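Local coordinates for protein glycoside Hydrolase (Bacteroides uniformis, PDB 5T9X) that probably hydrolyses agarose-type galactans as a family 16 glycoside hydrolase in the agarose-degrading pathway of a human gut Bacteroides, at residues A[209-217]-A[237-248]; A[257-265]-A[290-298]. All coordinates share one frame; numbering follows the deposited sequence.

Interaction 1: A[209-217]-A[237-248]; sequences FYGPDRIHL and SWYKDVNGTIWR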
loop_
_atom_site.group_PDB
_atom_site.type_symbol
_atom_site.label_atom_id
_atom_site.label_comp_id
_atom_site.label_asym_id
_atom_site.label_seq_id
_atom_site.Cartn_x
_atom_site.Cartn_y
_atom_site.Cartn_z
ATOM N N PHE A 209 -7.009 17.647 -6.117
ATOM C CA PHE A 209 -6.563 16.272 -5.876
ATOM C C PHE A 209 -7.565 15.510 -5.003
ATOM O O PHE A 209 -8.359 16.101 -4.268
ATOM C CB PHE A 209 -5.181 16.257 -5.237
ATOM C CG PHE A 209 -4.083 16.696 -6.162
ATOM C CD1 PHE A 209 -3.289 15.770 -6.809
ATOM C CD2 PHE A 209 -3.853 18.050 -6.396
ATOM C CE1 PHE A 209 -2.277 16.181 -7.675
ATOM C CE2 PHE A 209 -2.842 18.473 -7.253
ATOM C CZ PHE A 209 -2.049 17.538 -7.895
ATOM N N TYR A 210 -7.540 14.187 -5.105
ATOM C CA TYR A 210 -8.403 13.337 -4.274
ATOM C C TYR A 210 -7.983 13.470 -2.802
ATOM O O TYR A 210 -6.785 13.495 -2.465
ATOM C CB TYR A 210 -8.392 11.868 -4.762
ATOM C CG TYR A 210 -9.226 11.605 -6.028
ATOM C CD1 TYR A 210 -10.621 11.641 -5.992
ATOM C CD2 TYR A 210 -8.630 11.304 -7.239
ATOM C CE1 TYR A 210 -11.393 11.380 -7.130
ATOM C CE2 TYR A 210 -9.383 11.051 -8.380
ATOM C CZ TYR A 210 -10.769 11.089 -8.330
ATOM O OH TYR A 210 -11.537 10.852 -9.467
ATOM N N GLY A 211 -8.994 13.585 -1.946
ATOM C CA GLY A 211 -8.808 13.967 -0.545
ATOM C C GLY A 211 -8.849 12.826 0.459
ATOM O O GLY A 211 -8.811 11.655 0.086
ATOM N N PRO A 212 -8.950 13.171 1.754
ATOM C CA PRO A 212 -8.839 12.209 2.834
ATOM C C PRO A 212 -10.101 11.397 3.106
ATOM O O PRO A 212 -10.123 10.611 4.059
ATOM C CB PRO A 212 -8.493 13.101 4.031
ATOM C CG PRO A 212 -9.197 14.381 3.746
ATOM C CD PRO A 212 -9.078 14.555 2.262
ATOM N N ASP A 213 -11.144 11.615 2.306
ATOM C CA ASP A 213 -12.324 10.744 2.259
ATOM C C ASP A 213 -12.195 9.582 1.240
ATOM O O ASP A 213 -13.160 8.805 1.057
ATOM C CB ASP A 213 -13.592 11.571 1.963
ATOM C CG ASP A 213 -13.588 12.211 0.563
ATOM O OD1 ASP A 213 -12.502 12.588 0.016
ATOM O OD2 ASP A 213 -14.697 12.380 0.009
ATOM N N ARG A 214 -11.025 9.457 0.595
ATOM C CA ARG A 214 -10.809 8.447 -0.456
ATOM C C ARG A 214 -9.702 7.475 -0.131
ATOM O O ARG A 214 -8.661 7.835 0.447
ATOM C CB ARG A 214 -10.442 9.075 -1.807
ATOM C CG ARG A 214 -11.407 10.112 -2.319
ATOM C CD ARG A 214 -12.575 9.543 -3.081
ATOM N NE ARG A 214 -13.413 10.650 -3.523
ATOM C CZ ARG A 214 -14.198 10.656 -4.600
ATOM N NH1 ARG A 214 -14.307 9.594 -5.398
ATOM N NH2 ARG A 214 -14.902 11.757 -4.885
ATOM N N ILE A 215 -9.931 6.243 -0.568
ATOM C CA ILE A 215 -8.878 5.239 -0.698
ATOM C C ILE A 215 -8.845 4.834 -2.174
ATOM O O ILE A 215 -9.880 4.556 -2.756
ATOM C CB ILE A 215 -9.170 4.001 0.153
ATOM C CG1 ILE A 215 -9.484 4.391 1.594
ATOM C CG2 ILE A 215 -7.968 3.048 0.141
ATOM C CD1 ILE A 215 -10.108 3.248 2.367
ATOM N N HIS A 216 -7.653 4.815 -2.763
ATOM C CA HIS A 216 -7.450 4.307 -4.121
ATOM C C HIS A 216 -7.298 2.797 -4.096
ATOM O O HIS A 216 -6.355 2.289 -3.519
ATOM C CB HIS A 216 -6.195 4.938 -4.725
ATOM C CG HIS A 216 -6.077 4.767 -6.205
ATOM N ND1 HIS A 216 -4.861 4.606 -6.835
ATOM C CD2 HIS A 216 -7.012 4.736 -7.180
ATOM C CE1 HIS A 216 -5.054 4.481 -8.137
ATOM N NE2 HIS A 216 -6.349 4.558 -8.372
ATOM N N LEU A 217 -8.246 2.110 -4.717
ATOM C CA LEU A 217 -8.268 0.670 -4.855
ATOM C C LEU A 217 -7.990 0.355 -6.326
ATOM O O LEU A 217 -8.833 0.584 -7.194
ATOM C CB LEU A 217 -9.637 0.146 -4.494
ATOM C CG LEU A 217 -10.178 0.565 -3.140
ATOM C CD1 LEU A 217 -11.640 0.190 -3.047
ATOM C CD2 LEU A 217 -9.400 -0.083 -1.992
ATOM N N SER A 237 -12.734 3.365 -8.553
ATOM C CA SER A 237 -11.358 3.144 -8.156
ATOM C C SER A 237 -10.927 4.072 -7.053
ATOM O O SER A 237 -10.002 3.743 -6.334
ATOM C CB SER A 237 -10.406 3.253 -9.347
ATOM O OG SER A 237 -10.474 4.508 -9.982
ATOM N N TRP A 238 -11.570 5.232 -6.919
ATOM C CA TRP A 238 -11.324 6.110 -5.768
ATOM C C TRP A 238 -12.502 6.012 -4.806
ATOM O O TRP A 238 -13.488 6.723 -4.954
ATOM C CB TRP A 238 -11.033 7.549 -6.192
ATOM C CG TRP A 238 -9.712 7.692 -6.868
ATOM C CD1 TRP A 238 -9.470 7.500 -8.177
ATOM C CD2 TRP A 238 -8.463 8.011 -6.266
ATOM N NE1 TRP A 238 -8.137 7.709 -8.451
ATOM C CE2 TRP A 238 -7.496 8.011 -7.292
ATOM C CE3 TRP A 238 -8.064 8.294 -4.968
ATOM C CZ2 TRP A 238 -6.158 8.297 -7.070
ATOM C CZ3 TRP A 238 -6.734 8.577 -4.730
ATOM C CH2 TRP A 238 -5.788 8.581 -5.787
ATOM N N TYR A 239 -12.356 5.109 -3.827
ATOM C CA TYR A 239 -13.426 4.704 -2.946
ATOM C C TYR A 239 -13.734 5.736 -1.885
ATOM O O TYR A 239 -12.873 6.154 -1.144
ATOM C CB TYR A 239 -13.115 3.364 -2.247
ATOM C CG TYR A 239 -14.258 2.922 -1.380
ATOM C CD1 TYR A 239 -15.483 2.586 -1.955
ATOM C CD2 TYR A 239 -14.153 2.918 0.004
ATOM C CE1 TYR A 239 -16.577 2.231 -1.177
ATOM C CE2 TYR A 239 -15.231 2.560 0.807
ATOM C CZ TYR A 239 -16.453 2.219 0.207
ATOM O OH TYR A 239 -17.539 1.851 0.978
ATOM N N LYS A 240 -15.004 6.082 -1.810
ATOM C CA LYS A 240 -15.565 6.991 -0.821
ATOM C C LYS A 240 -16.753 6.233 -0.276
ATOM O O LYS A 240 -17.485 5.656 -1.071
ATOM C CB LYS A 240 -16.053 8.220 -1.574
ATOM C CG LYS A 240 -16.333 9.457 -0.770
ATOM C CD LYS A 240 -17.392 10.333 -1.461
ATOM C CE LYS A 240 -17.030 10.690 -2.905
ATOM N NZ LYS A 240 -18.132 11.173 -3.798
ATOM N N ASP A 241 -16.933 6.174 1.041
ATOM C CA ASP A 241 -18.197 5.611 1.584
ATOM C C ASP A 241 -19.296 6.667 1.707
ATOM O O ASP A 241 -19.049 7.884 1.595
ATOM C CB ASP A 241 -18.022 4.755 2.874
ATOM C CG ASP A 241 -17.722 5.565 4.155
ATOM O OD1 ASP A 241 -17.678 6.839 4.162
ATOM O OD2 ASP A 241 -17.490 4.860 5.180
ATOM N N VAL A 242 -20.505 6.170 1.907
ATOM C CA VAL A 242 -21.692 7.016 1.944
ATOM C C VAL A 242 -21.704 8.065 3.078
ATOM O O VAL A 242 -22.252 9.136 2.895
ATOM C CB VAL A 242 -22.978 6.159 1.921
ATOM C CG1 VAL A 242 -22.987 5.139 3.066
ATOM C CG2 VAL A 242 -24.205 7.065 1.937
ATOM N N ASN A 243 -21.034 7.778 4.193
ATOM C CA ASN A 243 -20.957 8.681 5.364
ATOM C C ASN A 243 -19.881 9.736 5.280
ATOM O O ASN A 243 -19.807 10.568 6.152
ATOM C CB ASN A 243 -20.680 7.888 6.647
ATOM C CG ASN A 243 -21.616 6.706 6.812
ATOM O OD1 ASN A 243 -21.305 5.582 6.372
ATOM N ND2 ASN A 243 -22.793 6.955 7.404
ATOM N N GLY A 244 -19.026 9.679 4.265
ATOM C CA GLY A 244 -17.868 10.558 4.172
ATOM C C GLY A 244 -16.780 10.263 5.197
ATOM O O GLY A 244 -16.126 11.186 5.663
ATOM N N THR A 245 -16.565 8.992 5.536
ATOM C CA THR A 245 -15.513 8.632 6.480
ATOM C C THR A 245 -14.137 9.185 6.071
ATOM O O THR A 245 -13.668 8.985 4.934
ATOM C CB THR A 245 -15.380 7.114 6.611
ATOM O OG1 THR A 245 -16.640 6.581 6.980
ATOM C CG2 THR A 245 -14.362 6.734 7.674
ATOM N N ILE A 246 -13.516 9.877 7.017
ATOM C CA ILE A 246 -12.175 10.390 6.896
ATOM C C ILE A 246 -11.257 9.313 7.462
ATOM O O ILE A 246 -11.098 9.226 8.689
ATOM C CB ILE A 246 -12.003 11.706 7.710
ATOM C CG1 ILE A 246 -13.115 12.739 7.366
ATOM C CG2 ILE A 246 -10.594 12.291 7.552
ATOM C CD1 ILE A 246 -13.315 13.015 5.886
ATOM N N TRP A 247 -10.613 8.550 6.569
ATOM C CA TRP A 247 -9.893 7.313 6.927
ATOM C C TRP A 247 -8.682 7.508 7.889
ATOM O O TRP A 247 -8.420 6.665 8.741
ATOM C CB TRP A 247 -9.479 6.544 5.640
ATOM C CG TRP A 247 -10.649 6.314 4.698
ATOM C CD1 TRP A 247 -10.928 7.014 3.556
ATOM C CD2 TRP A 247 -11.723 5.371 4.856
ATOM N NE1 TRP A 247 -12.087 6.552 2.983
ATOM C CE2 TRP A 247 -12.603 5.551 3.763
ATOM C CE3 TRP A 247 -12.009 4.385 5.792
ATOM C CZ2 TRP A 247 -13.757 4.778 3.589
ATOM C CZ3 TRP A 247 -13.148 3.613 5.623
ATOM C CH2 TRP A 247 -14.011 3.816 4.527
ATOM N N ARG A 248 -7.949 8.601 7.712
ATOM C CA ARG A 248 -6.952 9.138 8.662
ATOM C C ARG A 248 -7.280 9.006 10.172
ATOM O O ARG A 248 -6.394 8.829 11.012
ATOM C CB ARG A 248 -6.801 10.640 8.333
ATOM C CG ARG A 248 -6.280 11.534 9.456
ATOM C CD ARG A 248 -7.124 12.768 9.625
ATOM N NE ARG A 248 -6.969 13.591 8.454
ATOM C CZ ARG A 248 -7.692 14.663 8.164
ATOM N NH1 ARG A 248 -8.665 15.090 8.949
ATOM N NH2 ARG A 248 -7.415 15.311 7.043
HETATM O O HOH W 1 -7.670 9.842 5.216
HETATM O O HOH W 2 -15.144 8.148 2.856
#
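At the open end of the antiparallel hairpin 215-224/227-239, Ile215 and Tyr239 form a hydrogen-bonded pair, with Ile215 N 3.0 Å from Tyr239 O, and His216 and Trp238 the adjoining non-hydrogen-bonded pair. An aromatic cluster sits on the face of His216 and Trp238. Tyr210 stacks face to face on the five-membered ring of Trp238 (centroids 3.8 Å apart, planes at 12°). Over the opposite indole face, His216 makes an offset stack with the six-membered ring, its CG turned anti to the backbone N (chi1 -165°) and its CB lying over the same ring. Glu194 of strand 188-195 holds His216 ND1. Arg214 NH1 donates to Trp238 O at 3.0 Å, nearly in the guanidinium plane, while Tyr210 CE1 and Lys240 CE cover opposite guanidinium faces. On the other side of the sheet Ile215 CG1 lies over the Trp247 pyrrole, 3.6 Å from CD1. Trp247 N donates to Pro212 O, and its NE1 reaches Asp213 O in a weak bond of 3.2 Å. The indole of Trp238 is thus clamped on both faces, whereas Arg214 NH2 and Lys240 NZ, 3.5 Å apart, are like charges whose repulsion the nearby Asp213 carboxylate and solvent may ease.

Interaction 2: A[257-265]-A[290-298]; sequences YWKDPFNLE and GTGLSKEMD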
loop_
_atom_site.group_PDB
_atom_site.type_symbol
_atom_site.label_atom_id
_atom_site.label_comp_id
_atom_site.label_asym_id
_atom_site.label_seq_id
_atom_site.Cartn_x
_atom_site.Cartn_y
_atom_site.Cartn_z
ATOM N N TYR A 257 -9.175 -9.851 -2.135
ATOM C CA TYR A 257 -9.209 -11.220 -2.540
ATOM C C TYR A 257 -8.758 -11.264 -4.002
ATOM O O TYR A 257 -9.492 -10.873 -4.914
ATOM C CB TYR A 257 -10.612 -11.796 -2.366
ATOM C CG TYR A 257 -10.768 -13.283 -2.629
ATOM C CD1 TYR A 257 -9.682 -14.145 -2.645
ATOM C CD2 TYR A 257 -12.017 -13.829 -2.791
ATOM C CE1 TYR A 257 -9.840 -15.498 -2.879
ATOM C CE2 TYR A 257 -12.186 -15.192 -3.023
ATOM C CZ TYR A 257 -11.089 -16.012 -3.059
ATOM O OH TYR A 257 -11.202 -17.364 -3.284
ATOM N N TRP A 258 -7.509 -11.680 -4.169
ATOM C CA TRP A 258 -6.942 -11.989 -5.451
ATOM C C TRP A 258 -7.351 -13.417 -5.734
ATOM O O TRP A 258 -6.681 -14.366 -5.321
ATOM C CB TRP A 258 -5.413 -11.846 -5.369
ATOM C CG TRP A 258 -4.678 -12.122 -6.613
ATOM C CD1 TRP A 258 -5.194 -12.288 -7.868
ATOM C CD2 TRP A 258 -3.275 -12.212 -6.748
ATOM N NE1 TRP A 258 -4.189 -12.526 -8.757
ATOM C CE2 TRP A 258 -2.998 -12.466 -8.099
ATOM C CE3 TRP A 258 -2.214 -12.101 -5.854
ATOM C CZ2 TRP A 258 -1.725 -12.640 -8.567
ATOM C CZ3 TRP A 258 -0.945 -12.263 -6.313
ATOM C CH2 TRP A 258 -0.703 -12.529 -7.653
ATOM N N LYS A 259 -8.440 -13.576 -6.460
ATOM C CA LYS A 259 -9.067 -14.875 -6.603
ATOM C C LYS A 259 -8.468 -15.704 -7.757
ATOM O O LYS A 259 -8.220 -16.888 -7.617
ATOM C CB LYS A 259 -10.576 -14.662 -6.760
ATOM C CG LYS A 259 -11.362 -15.928 -6.896
ATOM C CD LYS A 259 -12.857 -15.656 -6.832
ATOM C CE LYS A 259 -13.581 -16.935 -7.254
ATOM N NZ LYS A 259 -15.040 -16.824 -7.026
ATOM N N ASP A 260 -8.290 -15.085 -8.909
ATOM C CA ASP A 260 -7.635 -15.706 -10.055
ATOM C C ASP A 260 -7.065 -14.566 -10.924
ATOM O O ASP A 260 -7.180 -13.414 -10.536
ATOM C CB ASP A 260 -8.604 -16.654 -10.768
ATOM C CG ASP A 260 -9.772 -15.946 -11.374
ATOM O OD1 ASP A 260 -9.574 -14.931 -12.069
ATOM O OD2 ASP A 260 -10.913 -16.420 -11.178
ATOM N N PRO A 261 -6.446 -14.863 -12.081
ATOM C CA PRO A 261 -5.831 -13.731 -12.807
ATOM C C PRO A 261 -6.761 -12.676 -13.409
ATOM O O PRO A 261 -6.270 -11.634 -13.838
ATOM C CB PRO A 261 -5.021 -14.420 -13.915
ATOM C CG PRO A 261 -4.782 -15.808 -13.406
ATOM C CD PRO A 261 -6.057 -16.153 -12.688
ATOM N N PHE A 262 -8.068 -12.938 -13.428
ATOM C CA PHE A 262 -9.061 -11.978 -13.878
ATOM C C PHE A 262 -10.107 -11.608 -12.825
ATOM O O PHE A 262 -11.158 -11.115 -13.182
ATOM C CB PHE A 262 -9.708 -12.512 -15.164
ATOM C CG PHE A 262 -8.730 -12.628 -16.294
ATOM C CD1 PHE A 262 -8.323 -11.504 -16.981
ATOM C CD2 PHE A 262 -8.135 -13.852 -16.605
ATOM C CE1 PHE A 262 -7.373 -11.580 -17.987
ATOM C CE2 PHE A 262 -7.187 -13.944 -17.612
ATOM C CZ PHE A 262 -6.810 -12.802 -18.307
ATOM N N ASN A 263 -9.815 -11.810 -11.535
ATOM C CA ASN A 263 -10.750 -11.465 -10.475
ATOM C C ASN A 263 -10.073 -10.971 -9.207
ATOM O O ASN A 263 -9.371 -11.721 -8.538
ATOM C CB ASN A 263 -11.666 -12.636 -10.145
ATOM C CG ASN A 263 -12.747 -12.848 -11.210
ATOM O OD1 ASN A 263 -13.730 -12.091 -11.298
ATOM N ND2 ASN A 263 -12.544 -13.866 -12.059
ATOM N N LEU A 264 -10.290 -9.689 -8.932
ATOM C CA LEU A 264 -10.018 -9.063 -7.645
ATOM C C LEU A 264 -11.314 -8.593 -7.004
ATOM O O LEU A 264 -12.233 -8.182 -7.705
ATOM C CB LEU A 264 -9.106 -7.841 -7.802
ATOM C CG LEU A 264 -7.860 -8.107 -8.613
ATOM C CD1 LEU A 264 -7.139 -6.807 -8.960
ATOM C CD2 LEU A 264 -6.954 -9.077 -7.881
ATOM N N GLU A 265 -11.372 -8.659 -5.674
ATOM C CA GLU A 265 -12.485 -8.113 -4.865
ATOM C C GLU A 265 -11.839 -7.361 -3.723
ATOM O O GLU A 265 -10.938 -7.912 -3.074
ATOM C CB GLU A 265 -13.408 -9.214 -4.330
ATOM C CG GLU A 265 -14.382 -9.769 -5.375
ATOM C CD GLU A 265 -15.232 -10.982 -4.911
ATOM O OE1 GLU A 265 -15.115 -11.417 -3.738
ATOM O OE2 GLU A 265 -16.035 -11.512 -5.731
ATOM N N GLY A 290 -2.636 -12.084 -22.307
ATOM C CA GLY A 290 -3.706 -12.989 -21.868
ATOM C C GLY A 290 -3.518 -13.725 -20.540
ATOM O O GLY A 290 -4.446 -14.416 -20.087
ATOM N N THR A 291 -2.338 -13.636 -19.914
ATOM C CA THR A 291 -2.130 -14.346 -18.634
ATOM C C THR A 291 -2.979 -13.778 -17.491
ATOM O O THR A 291 -3.335 -14.525 -16.605
ATOM C CB THR A 291 -0.656 -14.361 -18.154
ATOM O OG1 THR A 291 -0.195 -13.021 -17.943
ATOM C CG2 THR A 291 0.242 -15.059 -19.144
ATOM N N GLY A 292 -3.294 -12.470 -17.536
ATOM C CA GLY A 292 -3.889 -11.755 -16.422
ATOM C C GLY A 292 -2.894 -11.554 -15.299
ATOM O O GLY A 292 -1.653 -11.622 -15.511
ATOM N N LEU A 293 -3.436 -11.275 -14.118
ATOM C CA LEU A 293 -2.643 -11.130 -12.908
ATOM C C LEU A 293 -2.276 -12.517 -12.390
ATOM O O LEU A 293 -3.024 -13.129 -11.635
ATOM C CB LEU A 293 -3.406 -10.363 -11.831
ATOM C CG LEU A 293 -3.706 -8.898 -12.190
ATOM C CD1 LEU A 293 -4.770 -8.306 -11.259
ATOM C CD2 LEU A 293 -2.431 -8.079 -12.166
ATOM N N SER A 294 -1.101 -12.974 -12.796
ATOM C CA SER A 294 -0.706 -14.353 -12.675
ATOM C C SER A 294 0.627 -14.552 -11.986
ATOM O O SER A 294 0.973 -15.667 -11.660
ATOM C CB SER A 294 -0.620 -14.941 -14.083
ATOM O OG SER A 294 0.290 -14.165 -14.881
ATOM N N LYS A 295 1.400 -13.509 -11.773
ATOM C CA LYS A 295 2.782 -13.701 -11.296
ATOM C C LYS A 295 2.787 -13.482 -9.817
ATOM O O LYS A 295 2.058 -12.637 -9.325
ATOM C CB LYS A 295 3.730 -12.717 -11.960
ATOM C CG LYS A 295 3.787 -12.910 -13.448
ATOM C CD LYS A 295 4.741 -11.922 -14.045
ATOM C CE LYS A 295 4.742 -11.969 -15.571
ATOM N NZ LYS A 295 5.624 -10.884 -16.110
ATOM N N GLU A 296 3.590 -14.236 -9.101
ATOM C CA GLU A 296 3.619 -14.097 -7.657
ATOM C C GLU A 296 4.212 -12.741 -7.246
ATOM O O GLU A 296 5.045 -12.172 -7.951
ATOM C CB GLU A 296 4.335 -15.297 -6.999
ATOM C CG GLU A 296 5.787 -15.522 -7.386
ATOM C CD GLU A 296 6.428 -16.692 -6.641
ATOM O OE1 GLU A 296 5.722 -17.726 -6.453
ATOM O OE2 GLU A 296 7.641 -16.572 -6.263
ATOM N N MET A 297 3.765 -12.206 -6.119
ATOM C CA MET A 297 4.151 -10.854 -5.749
ATOM C C MET A 297 4.719 -10.726 -4.331
ATOM O O MET A 297 4.335 -11.447 -3.410
ATOM C CB MET A 297 2.950 -9.922 -5.909
ATOM C CG MET A 297 2.416 -9.811 -7.322
ATOM S SD MET A 297 0.937 -8.792 -7.382
ATOM C CE MET A 297 0.331 -9.144 -9.033
ATOM N N ASP A 298 5.663 -9.793 -4.207
ATOM C CA ASP A 298 6.151 -9.307 -2.936
ATOM C C ASP A 298 5.090 -8.391 -2.365
ATOM O O ASP A 298 4.399 -7.691 -3.117
ATOM C CB ASP A 298 7.423 -8.495 -3.136
ATOM C CG ASP A 298 8.560 -9.318 -3.711
ATOM O OD1 ASP A 298 8.680 -10.490 -3.314
ATOM O OD2 ASP A 298 9.350 -8.803 -4.543
#
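Trp258 turns the edge of its indole to the 290-298 loop: NE1 donates to Leu293 O at 3.2 Å, the oxygen lying in the ring plane but the donor standing above the carbonyl plane. CH2 comes 3.2 Å from Lys295 O, and Met297 makes an oblique Met-aromatic contact, its CE 3.8 Å from CH2. CG anti to the backbone N (chi1 -180°) carries the indole out to the loop, its NE1-CZ2-CH2 rim meeting the carbonyls. Leu293 is held a second time, its N donating to a lone pair of Pro261 O at 2.9 Å, and its CD1 meets Leu264 CD1. Were Trp258 replaced by alanine, Leu293 O would probably lose this donor and a gap open beside Met297. The contact ties the turn end of hairpin 252-260/263-268, a type I turn from Asp260 to Asn263 beside a classic bulge, to the loop entering strand 298-304 of the other sheet, in a sandwich consistent with the GH16 jelly roll. Phe262 points the rim of its ring at Gly290 O, 3.4 Å from CZ, and passes close to Gly292, where a side chain would clash with Pro261 O. Within the turn, Asp260 OD1 accepts from Phe262 N in an Asx turn and from Asn263 ND2. In the second shell, Gln188 OE1 accepts from the backbone N of both Ser294 and Lys295.

Following the chain, segment 209-217 leads into strand 215-224, and interaction 1 closes the hairpin when strand 227-239 returns, 19 residues lying between its segments. The chain then leaves this mixed sheet for strand 252-260 of the antiparallel one. Interaction 2 opens there and closes 24 residues later, after strand 271-277 and helix 279-282, just before strand 298-304 re-enters the mixed sheet. The two loops are in series, neither nested nor crossed, with nearest atoms about 8 Å apart. Strand 188-195 serves both, through Glu194 at interaction 1 and Gln188 and Ile190 at interaction 2. Val273, inside the second loop, packs against Leu217 and Tyr239, joining the two sheets.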